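Local coordinates for protein subtilisin-like serine protease (Fervidobacterium pennivorans, PDB 1R6V) that degrades keratin into peptides as a calcium-binding, subtilisin-like serine protease, allowing its bacterium to grow on native feathers, at residues N555-V560 / T626-D631; I647-G652 / V664-F669; H507-L512 / I526-A531; Q15-L20 / S602-F607. The protein carries 1 engineered substitution. All blocks are in the same frame, centred on the assembly; numbering follows the deposited sequence.

Overall arrangement
The four contacts cluster where three domains meet, away from the calcium ion and from the charge relay system, in which Ala200 is an engineered residue. Interactions 1 and 2 belong to the second beta-sandwich domain, interaction 3 lies in the Ig-like domain, and interaction 4 brings the propeptide onto the second sandwich. Interaction 2 touches all the others: the centres of interactions 1, 3 and 4 lie about 12, 11 and 11 Å from its own. Arg529 of interaction 3 forms a salt bridge with Asp649 of interaction 2, and Tyr17 of interaction 4 hydrogen-bonds to Ile668. Interactions 1 and 3 are joined by the bond from Asn628 to Ala531.

Interaction 1 (N555-V560 / T626-D631); sequences NSTLQV and TLNGED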
loop_
_atom_site.group_PDB
_atom_site.type_symbol
_atom_site.label_atom_id
_atom_site.label_comp_id
_atom_site.label_asym_id
_atom_site.label_seq_id
_atom_site.Cartn_x
_atom_site.Cartn_y
_atom_site.Cartn_z
ATOM N N ASN A 555 -10.925 -19.178 15.199
ATOM C CA ASN A 555 -11.908 -19.669 16.161
ATOM C C ASN A 555 -11.674 -18.904 17.461
ATOM O O ASN A 555 -10.614 -18.319 17.660
ATOM C CB ASN A 555 -11.778 -21.186 16.406
ATOM C CG ASN A 555 -10.404 -21.594 16.923
ATOM O OD1 ASN A 555 -9.932 -21.099 17.938
ATOM N ND2 ASN A 555 -9.763 -22.514 16.216
ATOM N N SER A 556 -12.664 -18.911 18.344
ATOM C CA SER A 556 -12.548 -18.205 19.614
ATOM C C SER A 556 -13.464 -18.824 20.665
ATOM O O SER A 556 -14.307 -19.668 20.359
ATOM C CB SER A 556 -12.935 -16.734 19.433
ATOM O OG SER A 556 -14.225 -16.635 18.852
ATOM N N THR A 557 -13.281 -18.389 21.904
ATOM C CA THR A 557 -14.112 -18.845 23.006
ATOM C C THR A 557 -14.630 -17.601 23.706
ATOM O O THR A 557 -13.923 -16.599 23.823
ATOM C CB THR A 557 -13.328 -19.712 24.017
ATOM O OG1 THR A 557 -12.182 -18.999 24.489
ATOM C CG2 THR A 557 -12.890 -21.011 23.360
ATOM N N LEU A 558 -15.876 -17.666 24.156
ATOM C CA LEU A 558 -16.481 -16.534 24.846
ATOM C C LEU A 558 -17.497 -17.029 25.848
ATOM O O LEU A 558 -18.422 -17.748 25.491
ATOM C CB LEU A 558 -17.188 -15.608 23.855
ATOM C CG LEU A 558 -17.955 -14.424 24.458
ATOM C CD1 LEU A 558 -16.981 -13.504 25.178
ATOM C CD2 LEU A 558 -18.679 -13.660 23.358
ATOM N N GLN A 559 -17.313 -16.645 27.104
ATOM C CA GLN A 559 -18.250 -17.022 28.152
ATOM C C GLN A 559 -18.628 -15.761 28.912
ATOM O O GLN A 559 -17.828 -14.837 29.019
ATOM C CB GLN A 559 -17.617 -18.032 29.118
ATOM C CG GLN A 559 -17.285 -19.390 28.486
ATOM C CD GLN A 559 -16.677 -20.365 29.483
ATOM O OE1 GLN A 559 -15.724 -20.029 30.194
ATOM N NE2 GLN A 559 -17.218 -21.584 29.535
ATOM N N VAL A 560 -19.856 -15.710 29.418
ATOM C CA VAL A 560 -20.285 -14.563 30.204
ATOM C C VAL A 560 -21.039 -15.050 31.441
ATOM O O VAL A 560 -21.861 -15.956 31.357
ATOM C CB VAL A 560 -21.192 -13.591 29.402
ATOM C CG1 VAL A 560 -22.443 -14.291 28.928
ATOM C CG2 VAL A 560 -21.553 -12.408 30.279
ATOM N N THR A 626 -15.290 -13.892 29.774
ATOM C CA THR A 626 -14.038 -14.617 29.616
ATOM C C THR A 626 -13.916 -14.758 28.104
ATOM O O THR A 626 -14.655 -15.504 27.472
ATOM C CB THR A 626 -14.069 -16.007 30.284
ATOM O OG1 THR A 626 -14.353 -15.858 31.683
ATOM C CG2 THR A 626 -12.702 -16.680 30.139
ATOM N N LEU A 627 -12.983 -14.007 27.538
ATOM C CA LEU A 627 -12.777 -13.980 26.096
ATOM C C LEU A 627 -11.435 -14.593 25.729
ATOM O O LEU A 627 -10.392 -14.039 26.052
ATOM C CB LEU A 627 -12.823 -12.527 25.638
ATOM C CG LEU A 627 -12.585 -12.226 24.161
ATOM C CD1 LEU A 627 -13.625 -12.948 23.281
ATOM C CD2 LEU A 627 -12.680 -10.718 23.997
ATOM N N ASN A 628 -11.468 -15.726 25.045
ATOM C CA ASN A 628 -10.234 -16.406 24.673
ATOM C C ASN A 628 -9.340 -16.622 25.895
ATOM O O ASN A 628 -8.112 -16.500 25.827
ATOM C CB ASN A 628 -9.513 -15.614 23.574
ATOM C CG ASN A 628 -10.335 -15.547 22.300
ATOM O OD1 ASN A 628 -10.883 -16.554 21.864
ATOM N ND2 ASN A 628 -10.435 -14.363 21.704
ATOM N N GLY A 629 -9.985 -16.928 27.020
ATOM C CA GLY A 629 -9.272 -17.187 28.261
ATOM C C GLY A 629 -9.009 -16.009 29.177
ATOM O O GLY A 629 -8.606 -16.183 30.326
ATOM N N GLU A 630 -9.245 -14.801 28.688
ATOM C CA GLU A 630 -8.989 -13.624 29.488
ATOM C C GLU A 630 -10.246 -13.123 30.184
ATOM O O GLU A 630 -11.286 -12.964 29.549
ATOM C CB GLU A 630 -8.419 -12.527 28.600
ATOM C CG GLU A 630 -7.966 -11.311 29.354
ATOM C CD GLU A 630 -7.327 -10.289 28.446
ATOM O OE1 GLU A 630 -6.385 -10.661 27.708
ATOM O OE2 GLU A 630 -7.768 -9.119 28.473
ATOM N N ASP A 631 -10.156 -12.892 31.493
ATOM C CA ASP A 631 -11.315 -12.385 32.217
ATOM C C ASP A 631 -11.387 -10.875 32.091
ATOM O O ASP A 631 -10.401 -10.171 32.309
ATOM C CB ASP A 631 -11.267 -12.751 33.706
ATOM C CG ASP A 631 -11.511 -14.220 33.962
ATOM O OD1 ASP A 631 -12.125 -14.903 33.110
ATOM O OD2 ASP A 631 -11.102 -14.690 35.043
HETATM O O HOH W 1 -12.993 -17.882 26.939
HETATM O O HOH W 2 -9.741 -19.198 22.387
#
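Gln559 and Thr626 form an antiparallel hydrogen-bonded pair, with Gln559 N to Thr626 O at 2.9 Å and Thr626 N to Gln559 O at 2.8 Å. Next along the ladder, Leu558 and Leu627 make a non-hydrogen-bonded pair. Beyond them a side chain takes over: Asn628 N still donates to Thr557 O (2.9 Å), but Thr557 N is received by Asn628 OD1 at 3.0 Å, nearly straight at 162°. This amide oxygen also abuts Ser556 CB, while ND2 of the same group binds Ala531 O.

Asn628 and Gly629 are the central residues of a type I' turn from Leu627 to Glu630, which closes a tight hairpin. Thr626 OG1 donates across that hairpin to Asp631 OD1 at 2.8 Å. Two waters bind Thr557 OG1, one also reaching Gly629 N and the other Asn628 OD1.

The apolar part is leucine on leucine. Both CG atoms stand anti to the backbone N, and the chains cross obliquely with Leu558 CD1 3.9 Å from Leu627 CD1.

In this four-stranded sheet, strands 558-562 and 619-627 are the inner pair, with 595-597 and 630-638 at the two edges within the chain; the leucines rest on Ile668 of strand 666-669.

Interaction 2 (I647-G652 / V664-F669); sequences IDDFGG and VWWTIF
Asp649 meets Trp666 tip to tip beside an Asx turn in the loop between strands 644-647 and 666-669 of the second beta-sandwich domain. The turn is built by Asp648, whose CG sits between the backbone N and the carbonyl carbon (chi1 60°). Its OD1 accepts from Phe650 N at 2.6 Å, on the anti side, and from Gly652 N at 2.8 Å, from above the carboxylate plane. A type I turn from Asp648 to Gly651, closed by Gly651 N to Asp648 O at 3.1 Å, overlaps these two bonds.

Packing is closest at the indole. Asp649 OD1 lies 3.5 Å from Trp666 CH2, with carboxylate and ring planes 29° apart. Asp649 OD2 forms a salt bridge with Arg529, which also makes a cation-pi contact with Trp666; the nearby guanidinium would be expected to favour the ionised carboxylate. Trp666 is further stacked with Phe607. Asp648 OD2 approaches Val664 CB at 3.6 Å, the two side chains crossing at about a right angle.

The side of Phe650 is looser. This partly exposed residue touches Val664 through CD1 to CG2 at 4.0 Å, and Pro521 of the Ig-like domain also touches its side chain.

No direct hydrogen bond joins the two segments; waters bridge their buried polar atoms instead. One molecule donates to both Asp648 OD2 and Val664 O. Another lies in the indole plane, at the ring edge, accepting from Trp666 NE1 at 3.0 Å and donating to Ile647 O at 2.7 Å.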
loop_
_atom_site.group_PDB
_atom_site.type_symbol
_atom_site.label_atom_id
_atom_site.label_comp_id
_atom_site.label_asym_id
_atom_site.label_seq_id
_atom_site.Cartn_x
_atom_site.Cartn_y
_atom_site.Cartn_z
ATOM N N ILE A 647 -24.684 -4.128 28.654
ATOM C CA ILE A 647 -23.622 -4.392 29.622
ATOM C C ILE A 647 -22.301 -4.640 28.916
ATOM O O ILE A 647 -22.230 -5.508 28.052
ATOM C CB ILE A 647 -23.911 -5.680 30.424
ATOM C CG1 ILE A 647 -25.305 -5.624 31.055
ATOM C CG2 ILE A 647 -22.828 -5.887 31.479
ATOM C CD1 ILE A 647 -25.444 -4.602 32.131
ATOM N N ASP A 648 -21.250 -3.917 29.287
ATOM C CA ASP A 648 -19.953 -4.163 28.664
ATOM C C ASP A 648 -18.813 -3.628 29.523
ATOM O O ASP A 648 -19.051 -3.130 30.633
ATOM C CB ASP A 648 -19.916 -3.581 27.240
ATOM C CG ASP A 648 -20.137 -2.091 27.209
ATOM O OD1 ASP A 648 -19.532 -1.390 28.045
ATOM O OD2 ASP A 648 -20.906 -1.621 26.331
ATOM N N ASP A 649 -17.575 -3.728 29.040
ATOM C CA ASP A 649 -16.454 -3.265 29.847
ATOM C C ASP A 649 -16.348 -1.759 30.001
ATOM O O ASP A 649 -15.474 -1.259 30.712
ATOM C CB ASP A 649 -15.110 -3.863 29.355
ATOM C CG ASP A 649 -14.983 -3.928 27.840
ATOM O OD1 ASP A 649 -16.002 -3.807 27.124
ATOM O OD2 ASP A 649 -13.846 -4.134 27.357
ATOM N N PHE A 650 -17.264 -1.040 29.367
ATOM C CA PHE A 650 -17.273 0.407 29.462
ATOM C C PHE A 650 -18.576 0.891 30.079
ATOM O O PHE A 650 -18.933 2.057 29.951
ATOM C CB PHE A 650 -17.082 1.038 28.083
ATOM C CG PHE A 650 -15.763 0.714 27.459
ATOM C CD1 PHE A 650 -15.586 -0.461 26.728
ATOM C CD2 PHE A 650 -14.683 1.575 27.627
ATOM C CE1 PHE A 650 -14.353 -0.773 26.172
ATOM C CE2 PHE A 650 -13.450 1.278 27.082
ATOM C CZ PHE A 650 -13.277 0.099 26.348
ATOM N N GLY A 651 -19.292 -0.020 30.733
ATOM C CA GLY A 651 -20.540 0.338 31.391
ATOM C C GLY A 651 -21.804 0.370 30.550
ATOM O O GLY A 651 -22.837 0.844 31.022
ATOM N N GLY A 652 -21.734 -0.147 29.324
ATOM C CA GLY A 652 -22.881 -0.145 28.427
ATOM C C GLY A 652 -22.736 1.124 27.616
ATOM O O GLY A 652 -23.496 2.075 27.784
ATOM N N VAL A 664 -20.582 -0.848 22.001
ATOM C CA VAL A 664 -19.318 -1.570 22.080
ATOM C C VAL A 664 -19.648 -3.023 21.754
ATOM O O VAL A 664 -20.675 -3.567 22.191
ATOM C CB VAL A 664 -18.719 -1.443 23.511
ATOM C CG1 VAL A 664 -17.694 -2.523 23.763
ATOM C CG2 VAL A 664 -18.057 -0.066 23.666
ATOM N N TRP A 665 -18.789 -3.650 20.960
ATOM C CA TRP A 665 -19.029 -5.027 20.570
ATOM C C TRP A 665 -17.883 -5.959 20.910
ATOM O O TRP A 665 -16.787 -5.511 21.241
ATOM C CB TRP A 665 -19.328 -5.104 19.071
ATOM C CG TRP A 665 -18.176 -4.683 18.201
ATOM C CD1 TRP A 665 -17.177 -5.485 17.704
ATOM C CD2 TRP A 665 -17.901 -3.361 17.727
ATOM N NE1 TRP A 665 -16.301 -4.739 16.953
ATOM C CE2 TRP A 665 -16.719 -3.432 16.948
ATOM C CE3 TRP A 665 -18.538 -2.120 17.883
ATOM C CZ2 TRP A 665 -16.158 -2.307 16.321
ATOM C CZ3 TRP A 665 -17.980 -0.997 17.258
ATOM C CH2 TRP A 665 -16.801 -1.102 16.486
ATOM N N TRP A 666 -18.181 -7.253 20.835
ATOM C CA TRP A 666 -17.220 -8.326 21.109
ATOM C C TRP A 666 -17.056 -9.057 19.781
ATOM O O TRP A 666 -18.040 -9.477 19.165
ATOM C CB TRP A 666 -17.783 -9.269 22.176
ATOM C CG TRP A 666 -18.196 -8.526 23.408
ATOM C CD1 TRP A 666 -19.383 -7.890 23.618
ATOM C CD2 TRP A 666 -17.379 -8.247 24.552
ATOM N NE1 TRP A 666 -19.356 -7.226 24.820
ATOM C CE2 TRP A 666 -18.138 -7.427 25.415
ATOM C CE3 TRP A 666 -16.076 -8.607 24.927
ATOM C CZ2 TRP A 666 -17.641 -6.959 26.635
ATOM C CZ3 TRP A 666 -15.580 -8.142 26.139
ATOM C CH2 TRP A 666 -16.365 -7.323 26.979
ATOM N N THR A 667 -15.809 -9.196 19.353
ATOM C CA THR A 667 -15.488 -9.821 18.075
ATOM C C THR A 667 -15.064 -11.275 18.265
ATOM O O THR A 667 -14.060 -11.549 18.918
ATOM C CB THR A 667 -14.375 -9.000 17.380
ATOM O OG1 THR A 667 -14.822 -7.646 17.220
ATOM C CG2 THR A 667 -14.055 -9.562 15.999
ATOM N N ILE A 668 -15.844 -12.188 17.701
ATOM C CA ILE A 668 -15.576 -13.617 17.819
ATOM C C ILE A 668 -15.691 -14.336 16.476
ATOM O O ILE A 668 -16.243 -13.800 15.505
ATOM C CB ILE A 668 -16.521 -14.281 18.849
ATOM C CG1 ILE A 668 -17.983 -14.089 18.443
ATOM C CG2 ILE A 668 -16.245 -13.706 20.228
ATOM C CD1 ILE A 668 -18.526 -12.721 18.712
ATOM N N PHE A 669 -15.175 -15.562 16.430
ATOM C CA PHE A 669 -15.161 -16.325 15.189
ATOM C C PHE A 669 -15.802 -17.710 15.241
ATOM O O PHE A 669 -15.775 -18.450 14.258
ATOM C CB PHE A 669 -13.708 -16.415 14.710
ATOM C CG PHE A 669 -13.008 -15.081 14.702
ATOM C CD1 PHE A 669 -12.300 -14.645 15.813
ATOM C CD2 PHE A 669 -13.145 -14.222 13.618
ATOM C CE1 PHE A 669 -11.743 -13.361 15.857
ATOM C CE2 PHE A 669 -12.593 -12.935 13.649
ATOM C CZ PHE A 669 -11.892 -12.502 14.769
HETATM O O HOH W 3 -21.956 -5.827 25.394
HETATM O O HOH W 4 -22.097 -3.352 24.413
#

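Interaction 3 (H507-L512 / I526-A531); sequences HWDRAL and IALRMA
His507 turns toward the 526-531 segment and lays its imidazole over the backbone of Met530. From the backbone outward, CA makes a C-H...O contact with Ala527 O at 3.5 Å, and CB stays near the same oxygen. CG, placed between the backbone N and the carbonyl carbon (chi1 36°), comes 3.9 Å from Met530 CA. CD2 is 3.6 Å from Met530 CA, which stands over the ring face in a CH-pi contact, 16° off the ring normal; ND1 and CE1 also lie near this CA. At the tip, NE2 is 3.4 Å from Met530 CG, and the bend of the methionine at chi3 brings its CE to the ring edge, in plane. An alanine in place of His507 would probably leave Met530 CA without the ring face beneath it and CG without its NE2 contact, freeing the side chain to turn.

The side chains of Asp509 and Leu528 lie side by side, OD1 4.0 Å from CD2, while the carboxylate binds the amides of Tyr524 and Gly522. Both segments belong to the long connection between strands 496-505 and 535-543 of the Ig-like domain, folded back on itself here with an inverse gamma turn centred on Asp509.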
loop_
_atom_site.group_PDB
_atom_site.type_symbol
_atom_site.label_atom_id
_atom_site.label_comp_id
_atom_site.label_asym_id
_atom_site.label_seq_id
_atom_site.Cartn_x
_atom_site.Cartn_y
_atom_site.Cartn_z
ATOM N N HIS A 507 -6.304 -4.293 16.166
ATOM C CA HIS A 507 -6.990 -3.473 17.155
ATOM C C HIS A 507 -6.224 -2.166 17.327
ATOM O O HIS A 507 -5.612 -1.938 18.373
ATOM C CB HIS A 507 -7.065 -4.218 18.491
ATOM C CG HIS A 507 -5.855 -5.053 18.785
ATOM N ND1 HIS A 507 -5.563 -6.208 18.093
ATOM C CD2 HIS A 507 -4.862 -4.896 19.692
ATOM C CE1 HIS A 507 -4.444 -6.731 18.561
ATOM N NE2 HIS A 507 -3.997 -5.953 19.531
ATOM N N TRP A 508 -6.255 -1.317 16.303
ATOM C CA TRP A 508 -5.542 -0.036 16.331
ATOM C C TRP A 508 -6.325 1.079 17.001
ATOM O O TRP A 508 -5.779 2.147 17.280
ATOM C CB TRP A 508 -5.196 0.422 14.913
ATOM C CG TRP A 508 -6.400 0.615 14.020
ATOM C CD1 TRP A 508 -7.016 -0.340 13.274
ATOM C CD2 TRP A 508 -7.129 1.837 13.786
ATOM N NE1 TRP A 508 -8.077 0.198 12.588
ATOM C CE2 TRP A 508 -8.171 1.533 12.884
ATOM C CE3 TRP A 508 -7.000 3.154 14.254
ATOM C CZ2 TRP A 508 -9.086 2.502 12.432
ATOM C CZ3 TRP A 508 -7.910 4.119 13.807
ATOM C CH2 TRP A 508 -8.939 3.785 12.903
ATOM N N ASP A 509 -7.610 0.823 17.228
ATOM C CA ASP A 509 -8.522 1.773 17.846
ATOM C C ASP A 509 -8.359 1.663 19.359
ATOM O O ASP A 509 -9.235 1.151 20.056
ATOM C CB ASP A 509 -9.955 1.419 17.427
ATOM C CG ASP A 509 -10.955 2.505 17.753
ATOM O OD1 ASP A 509 -12.160 2.249 17.558
ATOM O OD2 ASP A 509 -10.545 3.602 18.192
ATOM N N ARG A 510 -7.220 2.134 19.852
ATOM C CA ARG A 510 -6.904 2.089 21.278
ATOM C C ARG A 510 -7.976 2.786 22.108
ATOM O O ARG A 510 -8.838 3.487 21.568
ATOM C CB ARG A 510 -5.542 2.737 21.525
ATOM N N ALA A 511 -7.924 2.586 23.421
ATOM C CA ALA A 511 -8.883 3.199 24.335
ATOM C C ALA A 511 -8.155 3.807 25.533
ATOM O O ALA A 511 -8.642 3.748 26.664
ATOM C CB ALA A 511 -9.895 2.155 24.805
ATOM N N LEU A 512 -6.987 4.388 25.277
ATOM C CA LEU A 512 -6.178 5.005 26.328
ATOM C C LEU A 512 -5.405 6.211 25.799
ATOM O O LEU A 512 -4.715 6.121 24.781
ATOM C CB LEU A 512 -5.208 3.976 26.908
ATOM N N ILE A 526 -11.749 -3.098 13.518
ATOM C CA ILE A 526 -12.612 -4.259 13.424
ATOM C C ILE A 526 -12.806 -4.851 14.816
ATOM O O ILE A 526 -13.914 -5.232 15.185
ATOM C CB ILE A 526 -11.988 -5.326 12.536
ATOM C CG1 ILE A 526 -11.962 -4.838 11.082
ATOM C CG2 ILE A 526 -12.757 -6.624 12.668
ATOM C CD1 ILE A 526 -13.343 -4.544 10.500
ATOM N N ALA A 527 -11.705 -4.941 15.558
ATOM C CA ALA A 527 -11.711 -5.486 16.908
ATOM C C ALA A 527 -11.351 -4.362 17.863
ATOM O O ALA A 527 -10.513 -3.516 17.548
ATOM C CB ALA A 527 -10.685 -6.617 17.023
ATOM N N LEU A 528 -11.974 -4.361 19.031
ATOM C CA LEU A 528 -11.728 -3.321 20.017
ATOM C C LEU A 528 -10.750 -3.722 21.108
ATOM O O LEU A 528 -10.295 -2.867 21.872
ATOM C CB LEU A 528 -13.059 -2.914 20.665
ATOM C CG LEU A 528 -14.137 -2.431 19.685
ATOM C CD1 LEU A 528 -15.458 -2.161 20.418
ATOM C CD2 LEU A 528 -13.654 -1.166 18.992
ATOM N N ARG A 529 -10.420 -5.012 21.174
ATOM C CA ARG A 529 -9.538 -5.519 22.224
ATOM C C ARG A 529 -8.464 -6.492 21.758
ATOM O O ARG A 529 -8.713 -7.329 20.898
ATOM C CB ARG A 529 -10.374 -6.225 23.289
ATOM C CG ARG A 529 -11.556 -5.419 23.767
ATOM C CD ARG A 529 -12.406 -6.214 24.741
ATOM N NE ARG A 529 -13.662 -5.522 25.001
ATOM C CZ ARG A 529 -14.662 -5.437 24.128
ATOM N NH1 ARG A 529 -14.560 -6.011 22.936
ATOM N NH2 ARG A 529 -15.757 -4.746 24.432
ATOM N N MET A 530 -7.282 -6.387 22.360
ATOM C CA MET A 530 -6.177 -7.278 22.015
ATOM C C MET A 530 -6.599 -8.726 22.274
ATOM O O MET A 530 -6.188 -9.646 21.564
ATOM C CB MET A 530 -4.934 -6.931 22.848
ATOM C CG MET A 530 -3.682 -7.701 22.445
ATOM S SD MET A 530 -2.225 -7.215 23.404
ATOM C CE MET A 530 -1.560 -5.954 22.356
ATOM N N ALA A 531 -7.453 -8.925 23.276
ATOM C CA ALA A 531 -7.918 -10.262 23.617
ATOM C C ALA A 531 -8.701 -10.940 22.493
ATOM O O ALA A 531 -8.866 -12.158 22.501
ATOM C CB ALA A 531 -8.778 -10.216 24.896
HETATM O O HOH W 5 -7.166 -1.682 21.267
HETATM O O HOH W 6 -9.006 -1.400 18.399
#

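Interaction 4 (Q15-L20 / S602-F607); sequences QGYHIL and SGQISF
Gln604, Tyr17 and Gly603 carry most of the contact between the propeptide and the second beta-sandwich domain. Gln604 points into it with its chain extended beyond CG. Its OE1 lies 2.6 Å from His18 N, but the bond is weak because the N-H...O angle is only 119°. The amide's other end, NE2, donates to Thr667 OG1, so the group is held from both sides.

Tyr17 lies against Gln604, ring and amide planes 76° apart. The amide meets the rim of the ring: Tyr17 CD2 is 3.7 Å from Gln604 CD, and NE2 lies in the ring plane. CE2 reaches Gly603 CA at 3.6 Å, and the phenol oxygen continues past the glycine to hydrogen-bond with Ile668 O. An alanine here would probably open a gap beside Gly603 and cost Ile668 O one of its donors, though Gly603 N would still serve it.

Gly603 lets the chain turn its corner. A CB at this position would lie 3.7 Å from Gly16 O and press on the carbonyl oxygen of Ser602. Nearby, a water lies 2.8 Å from Gly16 O and accepts from Gln604 N at 3.1 Å.

No salt bridge joins the two segments. Ring packing, one weak amide bond and water mediation make a noncovalent joint, consistent with a propeptide docked on the sandwich of a zymogen.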
loop_
_atom_site.group_PDB
_atom_site.type_symbol
_atom_site.label_atom_id
_atom_site.label_comp_id
_atom_site.label_asym_id
_atom_site.label_seq_id
_atom_site.Cartn_x
_atom_site.Cartn_y
_atom_site.Cartn_z
ATOM N N GLN A 15 -24.305 -10.938 10.984
ATOM C CA GLN A 15 -24.157 -9.818 10.067
ATOM C C GLN A 15 -22.717 -9.612 9.605
ATOM O O GLN A 15 -22.400 -8.582 9.012
ATOM C CB GLN A 15 -24.647 -8.534 10.740
ATOM C CG GLN A 15 -26.141 -8.497 11.055
ATOM C CD GLN A 15 -26.998 -8.710 9.822
ATOM O OE1 GLN A 15 -27.479 -9.814 9.567
ATOM N NE2 GLN A 15 -27.180 -7.654 9.041
ATOM N N GLY A 16 -21.847 -10.578 9.883
ATOM C CA GLY A 16 -20.453 -10.454 9.482
ATOM C C GLY A 16 -19.665 -9.507 10.376
ATOM O O GLY A 16 -20.007 -9.328 11.548
ATOM N N TYR A 17 -18.611 -8.899 9.839
ATOM C CA TYR A 17 -17.800 -7.976 10.628
ATOM C C TYR A 17 -17.977 -6.518 10.215
ATOM O O TYR A 17 -18.532 -6.226 9.158
ATOM C CB TYR A 17 -16.319 -8.378 10.570
ATOM C CG TYR A 17 -16.105 -9.761 11.140
ATOM C CD1 TYR A 17 -16.092 -10.888 10.310
ATOM C CD2 TYR A 17 -16.042 -9.960 12.520
ATOM C CE1 TYR A 17 -16.036 -12.176 10.850
ATOM C CE2 TYR A 17 -15.988 -11.243 13.067
ATOM C CZ TYR A 17 -15.991 -12.341 12.230
ATOM O OH TYR A 17 -15.993 -13.608 12.765
ATOM N N HIS A 18 -17.496 -5.629 11.080
ATOM C CA HIS A 18 -17.568 -4.175 10.924
ATOM C C HIS A 18 -16.945 -3.679 9.618
ATOM O O HIS A 18 -16.132 -4.365 8.997
ATOM C CB HIS A 18 -16.856 -3.519 12.112
ATOM C CG HIS A 18 -17.188 -2.073 12.314
ATOM N ND1 HIS A 18 -16.286 -1.170 12.845
ATOM C CD2 HIS A 18 -18.333 -1.378 12.108
ATOM C CE1 HIS A 18 -16.861 0.015 12.955
ATOM N NE2 HIS A 18 -18.102 -0.085 12.514
ATOM N N ILE A 19 -17.342 -2.475 9.213
ATOM C CA ILE A 19 -16.821 -1.878 8.003
ATOM C C ILE A 19 -15.317 -1.648 8.205
ATOM O O ILE A 19 -14.866 -1.350 9.312
ATOM C CB ILE A 19 -17.571 -0.557 7.707
ATOM C CG1 ILE A 19 -17.011 0.117 6.452
ATOM C CG2 ILE A 19 -17.479 0.351 8.897
ATOM C CD1 ILE A 19 -15.826 0.999 6.713
ATOM N N LEU A 20 -14.544 -1.797 7.132
ATOM C CA LEU A 20 -13.100 -1.638 7.199
ATOM C C LEU A 20 -12.691 -0.171 7.089
ATOM O O LEU A 20 -12.827 0.442 6.028
ATOM C CB LEU A 20 -12.454 -2.444 6.070
ATOM C CG LEU A 20 -10.991 -2.883 6.224
ATOM C CD1 LEU A 20 -10.604 -3.749 5.015
ATOM C CD2 LEU A 20 -10.086 -1.684 6.325
ATOM N N SER A 602 -20.420 -16.441 16.160
ATOM C CA SER A 602 -19.370 -15.839 15.344
ATOM C C SER A 602 -19.831 -14.480 14.840
ATOM O O SER A 602 -20.997 -14.304 14.505
ATOM C CB SER A 602 -19.038 -16.730 14.140
ATOM O OG SER A 602 -17.979 -16.158 13.384
ATOM N N GLY A 603 -18.911 -13.527 14.769
ATOM C CA GLY A 603 -19.266 -12.203 14.293
ATOM C C GLY A 603 -19.025 -11.155 15.363
ATOM O O GLY A 603 -18.051 -11.235 16.103
ATOM N N GLN A 604 -19.914 -10.174 15.454
ATOM C CA GLN A 604 -19.756 -9.128 16.455
ATOM C C GLN A 604 -21.074 -8.932 17.186
ATOM O O GLN A 604 -22.120 -8.712 16.567
ATOM C CB GLN A 604 -19.258 -7.856 15.768
ATOM C CG GLN A 604 -17.874 -8.110 15.158
ATOM C CD GLN A 604 -17.387 -6.998 14.260
ATOM O OE1 GLN A 604 -18.149 -6.458 13.459
ATOM N NE2 GLN A 604 -16.104 -6.659 14.375
ATOM N N ILE A 605 -21.019 -9.041 18.509
ATOM C CA ILE A 605 -22.222 -8.943 19.323
ATOM C C ILE A 605 -22.086 -8.010 20.506
ATOM O O ILE A 605 -20.988 -7.562 20.836
ATOM C CB ILE A 605 -22.623 -10.339 19.881
ATOM C CG1 ILE A 605 -21.487 -10.907 20.742
ATOM C CG2 ILE A 605 -22.961 -11.297 18.737
ATOM C CD1 ILE A 605 -21.779 -12.278 21.373
ATOM N N SER A 606 -23.229 -7.713 21.121
ATOM C CA SER A 606 -23.294 -6.893 22.326
ATOM C C SER A 606 -24.191 -7.663 23.298
ATOM O O SER A 606 -24.999 -8.504 22.883
ATOM C CB SER A 606 -23.887 -5.501 22.042
ATOM O OG SER A 606 -23.043 -4.765 21.167
ATOM N N PHE A 607 -24.045 -7.371 24.588
ATOM C CA PHE A 607 -24.804 -8.059 25.635
ATOM C C PHE A 607 -25.791 -7.130 26.309
ATOM O O PHE A 607 -25.479 -5.983 26.582
ATOM C CB PHE A 607 -23.857 -8.606 26.718
ATOM C CG PHE A 607 -22.734 -9.452 26.186
ATOM C CD1 PHE A 607 -22.998 -10.527 25.351
ATOM C CD2 PHE A 607 -21.414 -9.195 26.556
ATOM C CE1 PHE A 607 -21.971 -11.344 24.888
ATOM C CE2 PHE A 607 -20.375 -10.005 26.101
ATOM C CZ PHE A 607 -20.657 -11.083 25.263
HETATM O O HOH W 7 -22.148 -9.866 13.270
#